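Local coordinates for Fe-regulated protein B (Neisseria meningitidis, PDB 4AIP) that transports iron across the meningococcal outer membrane as a TonB-dependent receptor, in which a plug domain sits inside a beta-barrel, at residues 64-69 and 500-505; 239-244 and 726-731; 368-373 and 378-383. All blocks are in the same frame, centred on the assembly; numbering follows the deposited sequence.

Contact 1: 64-69 and 500-505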
# COMPACT_ATOMS: atom_id res chain seq x y z
N GLY B 64 -17.58 -15.12 -41.77
CA GLY B 64 -18.33 -13.90 -41.64
C GLY B 64 -17.87 -13.15 -40.40
O GLY B 64 -16.79 -12.54 -40.36
N SER B 65 -18.68 -13.28 -39.36
CA SER B 65 -18.52 -12.49 -38.17
C SER B 65 -18.40 -13.36 -36.90
O SER B 65 -18.38 -12.85 -35.75
CB SER B 65 -19.75 -11.57 -38.06
OG SER B 65 -19.66 -10.76 -36.95
N LYS B 66 -18.31 -14.67 -37.10
CA LYS B 66 -18.26 -15.58 -35.98
C LYS B 66 -16.88 -15.69 -35.24
O LYS B 66 -16.84 -16.03 -34.06
CB LYS B 66 -18.78 -16.91 -36.45
CG LYS B 66 -18.44 -18.08 -35.62
CD LYS B 66 -18.67 -19.33 -36.45
CE LYS B 66 -18.35 -20.62 -35.68
NZ LYS B 66 -19.24 -20.81 -34.50
N ILE B 67 -15.80 -15.36 -35.93
CA ILE B 67 -14.49 -15.30 -35.33
C ILE B 67 -13.98 -13.96 -35.73
O ILE B 67 -13.86 -13.66 -36.92
CB ILE B 67 -13.54 -16.45 -35.85
CG1 ILE B 67 -14.03 -17.79 -35.30
CG2 ILE B 67 -12.13 -16.25 -35.38
CD1 ILE B 67 -13.43 -19.01 -36.03
N ARG B 68 -13.73 -13.13 -34.72
CA ARG B 68 -13.17 -11.83 -34.95
C ARG B 68 -11.85 -11.78 -34.19
O ARG B 68 -11.81 -11.77 -32.94
CB ARG B 68 -14.13 -10.72 -34.58
CG ARG B 68 -14.39 -9.72 -35.72
CD ARG B 68 -15.80 -9.18 -35.56
NE ARG B 68 -16.03 -7.98 -36.38
CZ ARG B 68 -17.24 -7.45 -36.63
NH1 ARG B 68 -18.35 -8.04 -36.14
NH2 ARG B 68 -17.37 -6.37 -37.42
N THR B 69 -10.78 -11.85 -34.98
CA THR B 69 -9.44 -11.90 -34.47
C THR B 69 -8.97 -10.47 -34.34
O THR B 69 -9.16 -9.68 -35.24
CB THR B 69 -8.49 -12.75 -35.40
OG1 THR B 69 -8.91 -14.13 -35.38
CG2 THR B 69 -7.02 -12.67 -34.95
N SER B 500 -20.75 -23.71 -40.89
CA SER B 500 -20.19 -24.60 -39.91
C SER B 500 -21.32 -25.28 -39.13
O SER B 500 -22.46 -24.79 -39.08
CB SER B 500 -19.18 -23.88 -38.99
OG SER B 500 -19.83 -22.89 -38.20
N HIS B 501 -21.01 -26.42 -38.55
CA HIS B 501 -21.98 -27.20 -37.80
C HIS B 501 -21.19 -27.84 -36.69
O HIS B 501 -20.48 -28.81 -36.87
CB HIS B 501 -22.69 -28.22 -38.72
CG HIS B 501 -23.83 -28.93 -38.06
ND1 HIS B 501 -24.94 -28.28 -37.54
CD2 HIS B 501 -24.04 -30.25 -37.84
CE1 HIS B 501 -25.76 -29.16 -37.00
NE2 HIS B 501 -25.24 -30.37 -37.18
N ASN B 502 -21.27 -27.21 -35.52
CA ASN B 502 -20.33 -27.48 -34.46
C ASN B 502 -21.08 -27.93 -33.25
O ASN B 502 -22.05 -27.29 -32.85
CB ASN B 502 -19.57 -26.21 -34.08
CG ASN B 502 -18.58 -25.75 -35.14
OD1 ASN B 502 -18.23 -26.49 -36.06
ND2 ASN B 502 -18.09 -24.52 -34.99
N TYR B 503 -20.61 -29.01 -32.69
CA TYR B 503 -21.07 -29.52 -31.42
C TYR B 503 -20.04 -29.25 -30.35
O TYR B 503 -18.82 -29.35 -30.60
CB TYR B 503 -21.24 -31.04 -31.49
CG TYR B 503 -22.48 -31.46 -32.21
CD1 TYR B 503 -22.49 -31.63 -33.60
CD2 TYR B 503 -23.63 -31.72 -31.48
CE1 TYR B 503 -23.66 -32.04 -34.27
CE2 TYR B 503 -24.79 -32.15 -32.10
CZ TYR B 503 -24.81 -32.30 -33.50
OH TYR B 503 -26.01 -32.69 -34.10
N ALA B 504 -20.53 -28.93 -29.17
CA ALA B 504 -19.68 -28.73 -28.03
C ALA B 504 -20.44 -28.99 -26.74
O ALA B 504 -21.69 -28.96 -26.70
CB ALA B 504 -19.09 -27.33 -28.04
N SER B 505 -19.68 -29.25 -25.68
CA SER B 505 -20.30 -29.54 -24.43
C SER B 505 -19.71 -28.73 -23.29
O SER B 505 -18.59 -28.28 -23.37
CB SER B 505 -20.23 -31.05 -24.14
OG SER B 505 -18.88 -31.42 -23.97
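Lys66 approaches Ser500 and Asn502 across a wide backbone gap, the nearest CA atoms, of Lys66 and Ser500, being 10.0 Å apart. This is a plug-to-barrel contact of a TonB-dependent transporter. Lys66 lies just before plug strand 67-73, while Ser500 and Asn502 lie on barrel strand 495-506. The lysine spans the gap with an extended chain that bends only at its last torsion (chi4 63°). Asn502 comes to meet it from the opposite direction. Ser500 and Asn502, alternate residues of the strand, both have CB directed toward the plug segment. Lys66 CE passes 3.7 Å from Ser500 OG. No hydrogen bond joins the two segments directly. Instead, Lys66 NZ and Asn502 ND2 both donate to the carbonyl oxygen of Ala153, and Lys66 NZ donates also to Lys151 O. Glu538, on the adjacent barrel strand 532-544, forms a long, weak ion pair with the ammonium and probably balances part of its charge. The buried ammonium is thus held mainly by plug carbonyls, and Ala153 O links it to the barrel asparagine. The two donor nitrogens, Lys66 NZ and Asn502 ND2, are 3.9 Å apart.

Contact 2: 239-244 and 726-731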
# COMPACT_ATOMS: atom_id res chain seq x y z
N LYS B 239 -26.26 12.96 -7.72
CA LYS B 239 -26.24 12.40 -9.05
C LYS B 239 -25.31 11.17 -9.20
O LYS B 239 -25.19 10.59 -10.28
CB LYS B 239 -25.79 13.46 -10.03
CG LYS B 239 -26.63 14.68 -10.04
CD LYS B 239 -26.03 15.69 -10.97
CE LYS B 239 -27.02 16.79 -11.32
NZ LYS B 239 -27.55 17.50 -10.12
N THR B 240 -24.65 10.78 -8.12
CA THR B 240 -23.71 9.69 -8.21
C THR B 240 -24.35 8.38 -7.79
O THR B 240 -25.28 8.35 -7.02
CB THR B 240 -22.38 9.97 -7.46
OG1 THR B 240 -22.61 10.10 -6.06
CG2 THR B 240 -21.69 11.20 -7.99
N VAL B 241 -23.85 7.30 -8.37
CA VAL B 241 -24.27 5.93 -8.02
C VAL B 241 -23.50 5.46 -6.80
O VAL B 241 -22.30 5.26 -6.87
CB VAL B 241 -24.07 4.97 -9.23
CG1 VAL B 241 -24.50 3.62 -8.90
CG2 VAL B 241 -24.86 5.48 -10.40
N PRO B 242 -24.20 5.32 -5.68
CA PRO B 242 -23.53 4.89 -4.45
C PRO B 242 -22.76 3.57 -4.60
O PRO B 242 -23.25 2.62 -5.21
CB PRO B 242 -24.67 4.79 -3.44
CG PRO B 242 -25.69 5.69 -3.96
CD PRO B 242 -25.63 5.56 -5.44
N TYR B 243 -21.53 3.59 -4.08
CA TYR B 243 -20.63 2.43 -3.92
C TYR B 243 -20.17 1.81 -5.21
O TYR B 243 -20.05 0.61 -5.35
CB TYR B 243 -21.21 1.38 -2.98
CG TYR B 243 -21.58 1.95 -1.66
CD1 TYR B 243 -20.60 2.20 -0.68
CD2 TYR B 243 -22.91 2.25 -1.37
CE1 TYR B 243 -20.96 2.71 0.56
CE2 TYR B 243 -23.26 2.78 -0.13
CZ TYR B 243 -22.29 3.00 0.82
OH TYR B 243 -22.67 3.51 2.02
N SER B 244 -19.90 2.68 -6.15
CA SER B 244 -19.49 2.29 -7.47
C SER B 244 -18.04 2.73 -7.67
O SER B 244 -17.47 2.48 -8.71
CB SER B 244 -20.40 2.95 -8.50
OG SER B 244 -20.34 4.37 -8.44
N THR B 726 -31.55 -1.17 -12.06
CA THR B 726 -30.40 -1.52 -11.25
C THR B 726 -29.24 -0.53 -11.27
O THR B 726 -29.02 0.14 -10.29
CB THR B 726 -29.85 -2.90 -11.59
OG1 THR B 726 -29.18 -2.86 -12.86
CG2 THR B 726 -30.93 -3.90 -11.57
N LEU B 727 -28.45 -0.50 -12.35
CA LEU B 727 -27.29 0.37 -12.40
C LEU B 727 -27.16 1.06 -13.74
O LEU B 727 -26.93 0.41 -14.75
CB LEU B 727 -25.98 -0.39 -12.06
CG LEU B 727 -25.80 -0.96 -10.66
CD1 LEU B 727 -24.55 -1.79 -10.62
CD2 LEU B 727 -25.71 0.13 -9.67
N PRO B 728 -27.26 2.39 -13.75
CA PRO B 728 -27.31 3.08 -15.03
C PRO B 728 -25.95 3.16 -15.70
O PRO B 728 -24.93 2.91 -15.08
CB PRO B 728 -27.81 4.50 -14.66
CG PRO B 728 -27.51 4.68 -13.24
CD PRO B 728 -27.32 3.30 -12.59
N GLY B 729 -25.95 3.50 -16.99
CA GLY B 729 -24.70 3.82 -17.71
C GLY B 729 -24.02 5.06 -17.15
O GLY B 729 -24.64 5.88 -16.43
N VAL B 730 -22.74 5.21 -17.46
CA VAL B 730 -22.04 6.32 -16.91
C VAL B 730 -22.58 7.50 -17.63
O VAL B 730 -22.78 7.49 -18.85
CB VAL B 730 -20.48 6.21 -17.03
CG1 VAL B 730 -19.79 7.46 -16.43
CG2 VAL B 730 -19.91 4.90 -16.30
N GLY B 731 -22.88 8.55 -16.87
CA GLY B 731 -23.20 9.77 -17.52
C GLY B 731 -22.00 10.28 -18.26
O GLY B 731 -21.00 9.59 -18.43
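Val241 packs its two methyl groups against Leu727 and Pro728, bringing together two loops of the barrel. One loop lies between strands 212-223 and 246-259. The other lies between strands 702-709 and 733-741, and its residues 726-731 fall in the predicted TonB C-terminal box. The backbones stay apart, with 7.7 Å between the CA atoms of Val241 and Leu727. The tightly packed part is a small apolar patch. Val241 CG1 meets Leu727 CD2 at 3.8 Å, and the two side chains cross at a slant. Val241 CG2 reaches toward the Pro728 ring and meets Pro728 CD at 3.9 Å and Pro728 CG at 4.0 Å. The torsion of Val241 (chi1 -179°) sets CG1 beside its carbonyl carbon and CG2 beside its backbone N, which directs CG1 to Leu727 and CG2 to Pro728. Thr286 touches both Val241 and Leu727, and Tyr226 also packs on Val241.

Val241 also starts a type II beta turn that ends at Ser244. Ser244 OG donates to Val241 O at 2.7 Å, with the donor tilted 20° from the carbonyl plane. The same hydroxyl oxygen is bonded to Tyr226 N, so two bonds hold it.

The contact is looser beyond this patch. Pro242 and Tyr243 are partly exposed and make no contact with 726-731; Tyr243 packs on Pro301 instead. Lys239 is solvent-exposed and makes no contact with 726-731 either. Thr726 and Val730, on the other loop, are also partly exposed.

No hydrogen bond or salt bridge crosses between the segments. Their direct contact therefore depends on the fit of buried methyl and ring carbons. Polar links between the loops run through Tyr226, which bonds Val241 and Ser244 on one side and Pro728 O on the other, and through the backbone bond of Glu227 with Gly731.

Contact 3: 368-373 and 378-383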
# COMPACT_ATOMS: atom_id res chain seq x y z
N PHE B 368 -0.80 -29.48 -30.97
CA PHE B 368 0.18 -29.83 -31.96
C PHE B 368 -0.43 -29.65 -33.28
O PHE B 368 -1.55 -30.03 -33.50
CB PHE B 368 0.59 -31.34 -31.87
CG PHE B 368 1.01 -31.82 -30.48
CD1 PHE B 368 0.04 -32.04 -29.49
CD2 PHE B 368 2.35 -32.08 -30.17
CE1 PHE B 368 0.39 -32.51 -28.25
CE2 PHE B 368 2.70 -32.52 -28.88
CZ PHE B 368 1.72 -32.75 -27.93
N ASP B 369 0.35 -29.13 -34.19
CA ASP B 369 -0.04 -29.03 -35.59
C ASP B 369 0.92 -29.90 -36.41
O ASP B 369 2.12 -29.73 -36.39
CB ASP B 369 0.03 -27.57 -36.09
CG ASP B 369 -1.02 -26.62 -35.42
OD1 ASP B 369 -1.89 -27.09 -34.64
OD2 ASP B 369 -0.96 -25.39 -35.67
N SER B 370 0.37 -30.83 -37.17
CA SER B 370 1.14 -31.69 -38.04
C SER B 370 0.65 -31.55 -39.42
O SER B 370 -0.55 -31.69 -39.73
CB SER B 370 0.95 -33.15 -37.69
OG SER B 370 2.19 -33.71 -37.36
N ARG B 371 1.60 -31.36 -40.30
CA ARG B 371 1.32 -31.21 -41.68
C ARG B 371 1.31 -32.53 -42.45
O ARG B 371 2.37 -33.05 -42.75
CB ARG B 371 2.44 -30.40 -42.22
CG ARG B 371 2.37 -30.30 -43.67
CD ARG B 371 2.65 -28.91 -43.87
NE ARG B 371 1.58 -28.10 -43.29
CZ ARG B 371 1.15 -27.01 -43.91
NH1 ARG B 371 1.74 -26.72 -45.08
NH2 ARG B 371 0.15 -26.23 -43.42
N LEU B 372 0.13 -33.03 -42.83
CA LEU B 372 0.06 -34.28 -43.59
C LEU B 372 0.36 -34.19 -45.09
O LEU B 372 0.49 -35.22 -45.73
CB LEU B 372 -1.28 -34.95 -43.34
CG LEU B 372 -1.32 -35.72 -42.04
CD1 LEU B 372 -0.99 -34.87 -40.85
CD2 LEU B 372 -2.71 -36.28 -41.90
N ALA B 373 0.50 -32.97 -45.63
CA ALA B 373 0.59 -32.67 -47.06
C ALA B 373 0.55 -31.16 -47.18
O ALA B 373 0.01 -30.49 -46.29
CB ALA B 373 -0.57 -33.26 -47.81
N LEU B 378 -3.13 -31.11 -39.69
CA LEU B 378 -3.80 -31.90 -38.67
C LEU B 378 -3.47 -31.27 -37.36
O LEU B 378 -2.31 -31.12 -37.04
CB LEU B 378 -3.33 -33.35 -38.71
CG LEU B 378 -4.08 -34.29 -37.76
CD1 LEU B 378 -5.48 -34.61 -38.28
CD2 LEU B 378 -3.29 -35.61 -37.48
N LYS B 379 -4.47 -30.86 -36.62
CA LYS B 379 -4.26 -30.31 -35.28
C LYS B 379 -4.75 -31.39 -34.37
O LYS B 379 -5.72 -32.07 -34.71
CB LYS B 379 -5.12 -29.09 -35.01
CG LYS B 379 -4.94 -27.96 -35.96
CD LYS B 379 -5.87 -26.78 -35.63
CE LYS B 379 -5.21 -25.80 -34.68
NZ LYS B 379 -4.00 -25.22 -35.34
N TYR B 380 -4.11 -31.55 -33.21
CA TYR B 380 -4.57 -32.49 -32.23
C TYR B 380 -3.96 -32.04 -30.93
O TYR B 380 -2.93 -31.38 -30.94
CB TYR B 380 -4.17 -33.96 -32.58
CG TYR B 380 -2.71 -34.16 -32.85
CD1 TYR B 380 -1.83 -34.47 -31.81
CD2 TYR B 380 -2.19 -34.06 -34.15
CE1 TYR B 380 -0.43 -34.66 -32.06
CE2 TYR B 380 -0.81 -34.29 -34.42
CZ TYR B 380 0.06 -34.57 -33.38
OH TYR B 380 1.40 -34.75 -33.66
N GLY B 381 -4.58 -32.40 -29.81
CA GLY B 381 -4.05 -32.03 -28.55
C GLY B 381 -4.94 -32.43 -27.43
O GLY B 381 -5.89 -33.26 -27.59
N ILE B 382 -4.66 -31.87 -26.25
CA ILE B 382 -5.39 -32.31 -25.06
C ILE B 382 -5.56 -31.07 -24.18
O ILE B 382 -4.70 -30.19 -24.19
CB ILE B 382 -4.60 -33.45 -24.37
CG1 ILE B 382 -5.08 -33.71 -22.95
CG2 ILE B 382 -3.08 -33.15 -24.34
CD1 ILE B 382 -4.12 -33.06 -21.96
N ASN B 383 -6.68 -30.97 -23.45
CA ASN B 383 -6.91 -29.91 -22.49
C ASN B 383 -7.13 -30.51 -21.12
O ASN B 383 -7.83 -31.55 -21.02
CB ASN B 383 -8.18 -29.13 -22.84
CG ASN B 383 -8.16 -28.57 -24.30
OD1 ASN B 383 -8.91 -29.03 -25.15
ND2 ASN B 383 -7.30 -27.61 -24.56
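Tyr380 has CG between its backbone N and carbonyl carbon (chi1 53°), which folds its ring across the hairpin under Phe368 CB. The Phe368 ring is turned aside, beside its own backbone N. This hairpin belongs to the beta-barrel and pairs antiparallel strands 355-371 and 376-390. Phe368 CB lies 3.8 Å from the Tyr380 ring centroid in a CH-pi contact. The ring planes are within 11° of parallel, but the rings are displaced, and the contact is carried by CB rather than by stacked faces. Ser370 CB touches the tyrosine edge. Nearer the turn, Leu372 CD1 packs on Leu378 CB at 3.5 Å.

Backbone hydrogen bonds join Phe368 with Tyr380 and Ser370 with Leu378, two in each pair. Asp369 and Lys379 form the non-hydrogen-bonded pair between them. Their side chains run side by side on the other face. The lysine bends at chi3 and chi4, which brings Lys379 NZ to 2.9 Å from Asp369 OD1. It meets that oxygen on the syn side, 34° out of the carboxylate plane. The hairpin is thus held by backbone bonds, by an ion pair on one face, and by aromatic and leucine packing on the other, where the Ser370 and Tyr380 hydroxyls also lie.

The three contacts lie in different parts of one plug-and-barrel fold. Contacts 1 and 3 both reach the barrel wall, contact 1 through strand 495-506 and contact 3 through strands 355-371 and 376-390. They lie on the same side of the chain's centre, with their centres about 19 Å apart. Contact 2, between loops, lies on the opposite side, its centre about 36 Å from that of contact 1 and 49 Å from that of contact 3. Along the chain the order is 64-69, 239-244, 368-373, 378-383, 500-505 and 726-731. The spans of contacts 1 and 2 therefore cross, and both enclose the local hairpin. Sequence-distant contacts thus tie the plug to the wall and bring a loop near the C-terminus against a loop early in the barrel.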